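Local coordinates for protein dermonecrotic toxin (PDB 2EBF) that forms the C-terminal region of a mitogenic toxin that induces bone resorption and is associated with severe atrophic rhinitis in pigs, at residues A[456-468]-A[478-491]. Sequence-based numbering, arbitrary orientation.
Sequences KFRAIGHSDNSVP and YYKGNIIAEAIEKL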
ATOM      1  N   LYS A 456      28.819  -6.590 -11.356  1.00 34.71           N
ATOM      2  CA  LYS A 456      27.992  -5.910 -10.352  1.00 34.54           C
ATOM      3  C   LYS A 456      27.298  -6.911  -9.441  1.00 33.68           C
ATOM      4  O   LYS A 456      26.853  -7.962  -9.898  1.00 34.21           O
ATOM      5  CB  LYS A 456      26.940  -5.034 -11.030  1.00 34.70           C
ATOM      6  CG  LYS A 456      27.514  -3.815 -11.718  1.00 36.72           C
ATOM      7  CD  LYS A 456      26.541  -3.232 -12.732  1.00 39.27           C
ATOM      8  CE  LYS A 456      25.378  -2.516 -12.061  1.00 41.48           C
ATOM      9  NZ  LYS A 456      25.799  -1.418 -11.123  1.00 42.65           N
ATOM     10  N   PHE A 457      27.237  -6.589  -8.149  1.00 33.04           N
ATOM     11  CA  PHE A 457      26.539  -7.406  -7.164  1.00 32.41           C
ATOM     12  C   PHE A 457      25.482  -6.556  -6.461  1.00 31.93           C
ATOM     13  O   PHE A 457      25.787  -5.499  -5.899  1.00 31.54           O
ATOM     14  CB  PHE A 457      27.511  -7.998  -6.136  1.00 32.57           C
ATOM     15  CG  PHE A 457      26.895  -9.059  -5.258  1.00 33.27           C
ATOM     16  CD1 PHE A 457      26.966 -10.402  -5.620  1.00 33.76           C
ATOM     17  CD2 PHE A 457      26.242  -8.718  -4.076  1.00 32.80           C
ATOM     18  CE1 PHE A 457      26.411 -11.387  -4.825  1.00 33.54           C
ATOM     19  CE2 PHE A 457      25.684  -9.696  -3.273  1.00 34.17           C
ATOM     20  CZ  PHE A 457      25.763 -11.040  -3.650  1.00 33.62           C
ATOM     21  N   ARG A 458      24.240  -7.026  -6.497  1.00 30.94           N
ATOM     22  CA  ARG A 458      23.128  -6.282  -5.921  1.00 30.86           C
ATOM     23  C   ARG A 458      22.348  -7.115  -4.910  1.00 29.98           C
ATOM     24  O   ARG A 458      21.958  -8.247  -5.194  1.00 30.07           O
ATOM     25  CB  ARG A 458      22.193  -5.812  -7.041  1.00 30.40           C
ATOM     26  CG  ARG A 458      20.945  -5.073  -6.578  1.00 31.25           C
ATOM     27  CD  ARG A 458      20.174  -4.529  -7.780  1.00 31.36           C
ATOM     28  NE  ARG A 458      20.984  -3.572  -8.548  1.00 32.15           N
ATOM     29  CZ  ARG A 458      21.133  -2.288  -8.231  1.00 31.77           C
ATOM     30  NH1 ARG A 458      20.530  -1.788  -7.160  1.00 31.00           N
ATOM     31  NH2 ARG A 458      21.896  -1.498  -8.984  1.00 31.86           N
ATOM     32  N   ALA A 459      22.124  -6.541  -3.730  1.00 29.68           N
ATOM     33  CA  ALA A 459      21.154  -7.081  -2.789  1.00 28.58           C
ATOM     34  C   ALA A 459      19.785  -6.519  -3.155  1.00 28.19           C
ATOM     35  O   ALA A 459      19.648  -5.308  -3.342  1.00 27.51           O
ATOM     36  CB  ALA A 459      21.507  -6.687  -1.376  1.00 28.51           C
ATOM     37  N   ILE A 460      18.786  -7.393  -3.266  1.00 27.65           N
ATOM     38  CA  ILE A 460      17.411  -6.939  -3.506  1.00 27.86           C
ATOM     39  C   ILE A 460      16.443  -7.291  -2.371  1.00 28.31           C
ATOM     40  O   ILE A 460      15.245  -7.010  -2.459  1.00 27.97           O
ATOM     41  CB  ILE A 460      16.840  -7.435  -4.865  1.00 28.06           C
ATOM     42  CG1 ILE A 460      16.767  -8.970  -4.904  1.00 27.51           C
ATOM     43  CG2 ILE A 460      17.651  -6.858  -6.021  1.00 27.18           C
ATOM     44  CD1 ILE A 460      15.842  -9.528  -5.994  1.00 27.64           C
ATOM     45  N   GLY A 461      16.964  -7.893  -1.304  1.00 28.85           N
ATOM     46  CA  GLY A 461      16.168  -8.104  -0.091  1.00 29.22           C
ATOM     47  C   GLY A 461      15.893  -6.772   0.576  1.00 29.58           C
ATOM     48  O   GLY A 461      16.638  -5.806   0.397  1.00 29.42           O
ATOM     49  N   HIS A 462      14.811  -6.718   1.336  1.00 30.14           N
ATOM     50  CA  HIS A 462      14.450  -5.550   2.125  1.00 30.98           C
ATOM     51  C   HIS A 462      14.185  -6.064   3.537  1.00 30.74           C
ATOM     52  O   HIS A 462      13.335  -6.941   3.728  1.00 31.06           O
ATOM     53  CB  HIS A 462      13.214  -4.875   1.516  1.00 31.34           C
ATOM     54  CG  HIS A 462      12.777  -3.628   2.225  1.00 34.55           C
ATOM     55  ND1 HIS A 462      13.469  -2.437   2.140  1.00 37.74           N
ATOM     56  CD2 HIS A 462      11.701  -3.381   3.012  1.00 36.50           C
ATOM     57  CE1 HIS A 462      12.845  -1.514   2.850  1.00 38.41           C
ATOM     58  NE2 HIS A 462      11.768  -2.062   3.390  1.00 39.19           N
ATOM     59  N   SER A 463      14.910  -5.528   4.519  1.00 30.49           N
ATOM     60  CA  SER A 463      14.937  -6.124   5.865  1.00 30.55           C
ATOM     61  C   SER A 463      13.647  -6.050   6.687  1.00 30.13           C
ATOM     62  O   SER A 463      13.403  -6.906   7.541  1.00 30.33           O
ATOM     63  CB  SER A 463      16.120  -5.586   6.686  1.00 30.73           C
ATOM     64  OG  SER A 463      15.856  -4.291   7.185  1.00 31.65           O
ATOM     65  N   ASP A 464      12.805  -5.054   6.439  1.00 29.37           N
ATOM     66  CA  ASP A 464      11.635  -4.888   7.299  1.00 29.15           C
ATOM     67  C   ASP A 464      10.685  -6.075   7.147  1.00 28.97           C
ATOM     68  O   ASP A 464      10.344  -6.456   6.021  1.00 28.78           O
ATOM     69  CB  ASP A 464      10.919  -3.563   6.998  1.00 29.53           C
ATOM     70  CG  ASP A 464       9.721  -3.335   7.894  1.00 29.65           C
ATOM     71  OD1 ASP A 464       8.647  -2.998   7.355  1.00 31.75           O
ATOM     72  OD2 ASP A 464       9.839  -3.499   9.131  1.00 30.93           O
ATOM     73  N   ASN A 465      10.272  -6.655   8.276  1.00 28.77           N
ATOM     74  CA  ASN A 465       9.286  -7.756   8.302  1.00 29.52           C
ATOM     75  C   ASN A 465       9.852  -9.079   7.754  1.00 30.01           C
ATOM     76  O   ASN A 465       9.100  -9.962   7.319  1.00 30.23           O
ATOM     77  CB  ASN A 465       7.998  -7.347   7.560  1.00 29.49           C
ATOM     78  CG  ASN A 465       6.734  -7.974   8.155  1.00 30.40           C
ATOM     79  OD1 ASN A 465       5.633  -7.849   7.586  1.00 33.48           O
ATOM     80  ND2 ASN A 465       6.873  -8.627   9.297  1.00 28.68           N
ATOM     81  N   SER A 466      11.181  -9.210   7.795  1.00 29.96           N
ATOM     82  CA  SER A 466      11.877 -10.348   7.175  1.00 30.73           C
ATOM     83  C   SER A 466      12.195 -11.527   8.100  1.00 31.47           C
ATOM     84  O   SER A 466      12.708 -12.556   7.635  1.00 31.83           O
ATOM     85  CB  SER A 466      13.161  -9.868   6.498  1.00 30.16           C
ATOM     86  OG  SER A 466      14.072  -9.359   7.453  1.00 29.50           O
ATOM     87  N   VAL A 467      11.890 -11.388   9.388  1.00 32.58           N
ATOM     88  CA  VAL A 467      12.188 -12.429  10.380  1.00 33.36           C
ATOM     89  C   VAL A 467      11.022 -13.419  10.493  1.00 34.63           C
ATOM     90  O   VAL A 467       9.867 -13.006  10.594  1.00 34.57           O
ATOM     91  CB  VAL A 467      12.541 -11.803  11.758  1.00 33.51           C
ATOM     92  CG1 VAL A 467      12.679 -12.868  12.861  1.00 33.09           C
ATOM     93  CG2 VAL A 467      13.819 -10.997  11.649  1.00 33.22           C
ATOM     94  N   PRO A 468      11.318 -14.733  10.455  1.00 35.77           N
ATOM     95  CA  PRO A 468      10.277 -15.749  10.648  1.00 36.76           C
ATOM     96  C   PRO A 468       9.613 -15.652  12.041  1.00 37.64           C
ATOM     97  O   PRO A 468      10.150 -14.985  12.926  1.00 37.50           O
ATOM     98  CB  PRO A 468      11.036 -17.072  10.462  1.00 36.72           C
ATOM     99  CG  PRO A 468      12.469 -16.727  10.698  1.00 36.94           C
ATOM    100  CD  PRO A 468      12.639 -15.337  10.207  1.00 35.78           C
ATOM    101  N   TYR A 478       3.674  -9.171   1.882  1.00 26.87           N
ATOM    102  CA  TYR A 478       4.315  -7.904   2.193  1.00 27.45           C
ATOM    103  C   TYR A 478       5.804  -7.984   1.890  1.00 27.44           C
ATOM    104  O   TYR A 478       6.351  -7.127   1.205  1.00 28.09           O
ATOM    105  CB  TYR A 478       4.099  -7.494   3.672  1.00 27.62           C
ATOM    106  CG  TYR A 478       4.905  -6.255   4.054  1.00 29.02           C
ATOM    107  CD1 TYR A 478       6.200  -6.365   4.578  1.00 28.41           C
ATOM    108  CD2 TYR A 478       4.383  -4.978   3.860  1.00 28.38           C
ATOM    109  CE1 TYR A 478       6.945  -5.223   4.906  1.00 28.75           C
ATOM    110  CE2 TYR A 478       5.110  -3.845   4.188  1.00 28.71           C
ATOM    111  CZ  TYR A 478       6.384  -3.973   4.708  1.00 29.40           C
ATOM    112  OH  TYR A 478       7.104  -2.836   5.029  1.00 31.71           O
ATOM    113  N   TYR A 479       6.447  -9.023   2.416  1.00 27.40           N
ATOM    114  CA  TYR A 479       7.885  -9.211   2.261  1.00 27.70           C
ATOM    115  C   TYR A 479       8.267  -9.438   0.790  1.00 27.36           C
ATOM    116  O   TYR A 479       9.186  -8.806   0.276  1.00 26.67           O
ATOM    117  CB  TYR A 479       8.344 -10.366   3.158  1.00 28.65           C
ATOM    118  CG  TYR A 479       9.791 -10.738   2.996  1.00 29.28           C
ATOM    119  CD1 TYR A 479      10.800  -9.900   3.457  1.00 30.43           C
ATOM    120  CD2 TYR A 479      10.151 -11.934   2.377  1.00 30.66           C
ATOM    121  CE1 TYR A 479      12.135 -10.241   3.305  1.00 30.58           C
ATOM    122  CE2 TYR A 479      11.487 -12.285   2.219  1.00 29.90           C
ATOM    123  CZ  TYR A 479      12.471 -11.428   2.685  1.00 30.86           C
ATOM    124  OH  TYR A 479      13.798 -11.773   2.533  1.00 32.87           O
ATOM    125  N   LYS A 480       7.536 -10.323   0.117  1.00 26.89           N
ATOM    126  CA  LYS A 480       7.796 -10.613  -1.291  1.00 26.87           C
ATOM    127  C   LYS A 480       7.598  -9.376  -2.165  1.00 26.54           C
ATOM    128  O   LYS A 480       8.375  -9.127  -3.090  1.00 26.39           O
ATOM    129  CB  LYS A 480       6.885 -11.736  -1.773  1.00 26.77           C
ATOM    130  CG  LYS A 480       7.071 -12.089  -3.246  1.00 26.55           C
ATOM    131  CD  LYS A 480       6.108 -13.189  -3.629  1.00 25.70           C
ATOM    132  CE  LYS A 480       6.396 -13.712  -5.017  1.00 27.23           C
ATOM    133  NZ  LYS A 480       5.337 -14.677  -5.450  1.00 29.25           N
ATOM    134  N   GLY A 481       6.549  -8.612  -1.867  1.00 26.22           N
ATOM    135  CA  GLY A 481       6.212  -7.431  -2.651  1.00 26.05           C
ATOM    136  C   GLY A 481       7.321  -6.406  -2.667  1.00 25.87           C
ATOM    137  O   GLY A 481       7.609  -5.823  -3.709  1.00 26.18           O
ATOM    138  N   ASN A 482       7.947  -6.182  -1.515  1.00 26.03           N
ATOM    139  CA  ASN A 482       9.046  -5.213  -1.431  1.00 26.60           C
ATOM    140  C   ASN A 482      10.292  -5.641  -2.218  1.00 26.91           C
ATOM    141  O   ASN A 482      11.025  -4.805  -2.765  1.00 26.88           O
ATOM    142  CB  ASN A 482       9.407  -4.943   0.028  1.00 26.72           C
ATOM    143  CG  ASN A 482       8.313  -4.185   0.781  1.00 28.78           C
ATOM    144  OD1 ASN A 482       8.234  -4.267   2.012  1.00 30.51           O
ATOM    145  ND2 ASN A 482       7.476  -3.446   0.054  1.00 27.45           N
ATOM    146  N   ILE A 483      10.533  -6.944  -2.272  1.00 27.23           N
ATOM    147  CA  ILE A 483      11.662  -7.482  -3.030  1.00 27.13           C
ATOM    148  C   ILE A 483      11.407  -7.361  -4.535  1.00 27.46           C
ATOM    149  O   ILE A 483      12.261  -6.923  -5.287  1.00 26.82           O
ATOM    150  CB  ILE A 483      11.953  -8.941  -2.616  1.00 27.59           C
ATOM    151  CG1 ILE A 483      12.423  -8.952  -1.159  1.00 28.13           C
ATOM    152  CG2 ILE A 483      13.003  -9.585  -3.550  1.00 28.10           C
ATOM    153  CD1 ILE A 483      12.734 -10.312  -0.604  1.00 28.57           C
ATOM    154  N   ILE A 484      10.218  -7.757  -4.964  1.00 27.38           N
ATOM    155  CA  ILE A 484       9.823  -7.631  -6.361  1.00 28.18           C
ATOM    156  C   ILE A 484       9.883  -6.174  -6.843  1.00 28.64           C
ATOM    157  O   ILE A 484      10.407  -5.891  -7.929  1.00 29.33           O
ATOM    158  CB  ILE A 484       8.445  -8.299  -6.587  1.00 28.07           C
ATOM    159  CG1 ILE A 484       8.667  -9.817  -6.693  1.00 28.49           C
ATOM    160  CG2 ILE A 484       7.750  -7.734  -7.821  1.00 29.02           C
ATOM    161  CD1 ILE A 484       7.417 -10.644  -6.718  1.00 31.09           C
ATOM    162  N   ALA A 485       9.382  -5.256  -6.023  1.00 29.01           N
ATOM    163  CA  ALA A 485       9.441  -3.832  -6.327  1.00 29.56           C
ATOM    164  C   ALA A 485      10.880  -3.380  -6.570  1.00 29.65           C
ATOM    165  O   ALA A 485      11.158  -2.674  -7.551  1.00 29.38           O
ATOM    166  CB  ALA A 485       8.789  -3.009  -5.199  1.00 30.17           C
ATOM    167  N   GLU A 486      11.806  -3.798  -5.705  1.00 29.36           N
ATOM    168  CA  GLU A 486      13.218  -3.437  -5.902  1.00 29.40           C
ATOM    169  C   GLU A 486      13.785  -4.045  -7.189  1.00 29.90           C
ATOM    170  O   GLU A 486      14.493  -3.367  -7.944  1.00 29.25           O
ATOM    171  CB  GLU A 486      14.073  -3.834  -4.691  1.00 29.66           C
ATOM    172  CG  GLU A 486      15.554  -3.394  -4.763  1.00 30.03           C
ATOM    173  CD  GLU A 486      15.765  -1.889  -4.608  1.00 31.35           C
ATOM    174  OE1 GLU A 486      14.771  -1.127  -4.553  1.00 31.85           O
ATOM    175  OE2 GLU A 486      16.938  -1.456  -4.555  1.00 32.34           O
ATOM    176  N   ALA A 487      13.471  -5.319  -7.439  1.00 29.66           N
ATOM    177  CA  ALA A 487      13.955  -5.994  -8.650  1.00 30.97           C
ATOM    178  C   ALA A 487      13.442  -5.354  -9.946  1.00 31.66           C
ATOM    179  O   ALA A 487      14.183  -5.256 -10.930  1.00 31.89           O
ATOM    180  CB  ALA A 487      13.621  -7.478  -8.616  1.00 30.54           C
ATOM    181  N   ILE A 488      12.188  -4.915  -9.949  1.00 32.88           N
ATOM    182  CA  ILE A 488      11.636  -4.220 -11.115  1.00 33.74           C
ATOM    183  C   ILE A 488      12.394  -2.920 -11.377  1.00 34.40           C
ATOM    184  O   ILE A 488      12.751  -2.617 -12.517  1.00 34.28           O
ATOM    185  CB  ILE A 488      10.132  -3.914 -10.952  1.00 33.92           C
ATOM    186  CG1 ILE A 488       9.301  -5.210 -10.927  1.00 34.01           C
ATOM    187  CG2 ILE A 488       9.641  -2.995 -12.072  1.00 34.35           C
ATOM    188  CD1 ILE A 488       9.386  -6.026 -12.190  1.00 37.80           C
ATOM    189  N   GLU A 489      12.646  -2.164 -10.320  1.00 35.15           N
ATOM    190  CA  GLU A 489      13.327  -0.886 -10.448  1.00 36.91           C
ATOM    191  C   GLU A 489      14.761  -1.065 -10.927  1.00 37.12           C
ATOM    192  O   GLU A 489      15.246  -0.288 -11.744  1.00 37.25           O
ATOM    193  CB  GLU A 489      13.280  -0.127  -9.114  1.00 37.03           C
ATOM    194  CG  GLU A 489      13.883   1.282  -9.109  1.00 40.70           C
ATOM    195  CD  GLU A 489      13.260   2.236 -10.124  1.00 45.09           C
ATOM    196  OE1 GLU A 489      14.014   3.080 -10.657  1.00 47.64           O
ATOM    197  OE2 GLU A 489      12.035   2.156 -10.390  1.00 46.64           O
ATOM    198  N   LYS A 490      15.425  -2.111 -10.444  1.00 37.64           N
ATOM    199  CA  LYS A 490      16.878  -2.203 -10.579  1.00 38.06           C
ATOM    200  C   LYS A 490      17.377  -3.197 -11.620  1.00 38.69           C
ATOM    201  O   LYS A 490      18.516  -3.086 -12.078  1.00 38.26           O
ATOM    202  CB  LYS A 490      17.510  -2.504  -9.215  1.00 37.74           C
ATOM    203  CG  LYS A 490      17.211  -1.454  -8.153  1.00 38.10           C
ATOM    204  CD  LYS A 490      17.807  -0.105  -8.544  1.00 38.69           C
ATOM    205  CE  LYS A 490      17.362   1.016  -7.618  1.00 39.70           C
ATOM    206  NZ  LYS A 490      18.098   1.001  -6.344  1.00 40.59           N
ATOM    207  N   LEU A 491      16.537  -4.154 -12.001  1.00 39.77           N
ATOM    208  CA  LEU A 491      16.993  -5.263 -12.838  1.00 41.34           C
ATOM    209  C   LEU A 491      16.502  -5.292 -14.281  1.00 43.22           C
ATOM    210  O   LEU A 491      17.298  -5.571 -15.183  1.00 44.33           O
ATOM    211  CB  LEU A 491      16.735  -6.616 -12.165  1.00 40.68           C
ATOM    212  CG  LEU A 491      17.517  -6.894 -10.879  1.00 39.46           C
ATOM    213  CD1 LEU A 491      17.117  -8.252 -10.331  1.00 37.81           C
ATOM    214  CD2 LEU A 491      19.037  -6.796 -11.082  1.00 36.66           C
TER
HETATM  215  O   HOH W   1      19.142  -2.851  -4.897  1.00 31.75           O
HETATM  216  O   HOH W   2      11.118  -7.444   1.696  1.00 39.81           O
HETATM  217  O   HOH W   3      13.620 -13.767   5.253  1.00 52.93           O
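In the parallel part of the mixed sheet within the C2 region, edge strand 456-461 runs into a loop, and the 478-490 part of helix 473-490 packs back against both, its axis 7.2 Å from that of the strand and their directions 146° apart. The apolar middle belongs to Ile460, whose CD1 meets Ile483 CG2 at 3.7 Å and also reaches the methyl of Ala487; Leu520 of helix 520-524 closes over the same spot. Branched Ile483 sets CG2 against Ile460 and CG1 against the backbone of Gly461, which has no side chain, and the small Ala487 lets the Ile460 tip approach the helix. The carbonyl oxygen of Ile460 is buried under Ile483 without a polar partner.

At the strand's start, an extended first torsion (chi1 177°) and a bend at chi3 (-61°) lay the Arg458 guanidinium across the Lys490 chain; Lys490 CB lies 3.4 Å above one face, offset toward its rim. Glu486 probably eases the meeting of like charges: it salt-bridges Lys490 and shares a water with Arg458 NH1 and Ala459 O, while Arg458 NE pairs with Glu399 on the neighbouring strand.

In the loop, a type II turn from Ser463 to Ser466 faces two tyrosines. Tyr478 OH donates to the anti lone pair of Asp464 OD1 (2.8 Å), ring and carboxylate planes being almost perpendicular; Arg322 of helix 312-333 holds the other carboxylate oxygen. Tyr479 offers its ring edge to His462 O, with Ser466 CB 3.4 Å from Tyr479 CE1, and a second water joins His462 O to Tyr479 O. Strand and helix form the first half of a beta-alpha-beta crossover that carries the chain from this edge strand past strand 399-402 to the parallel strand 498-502.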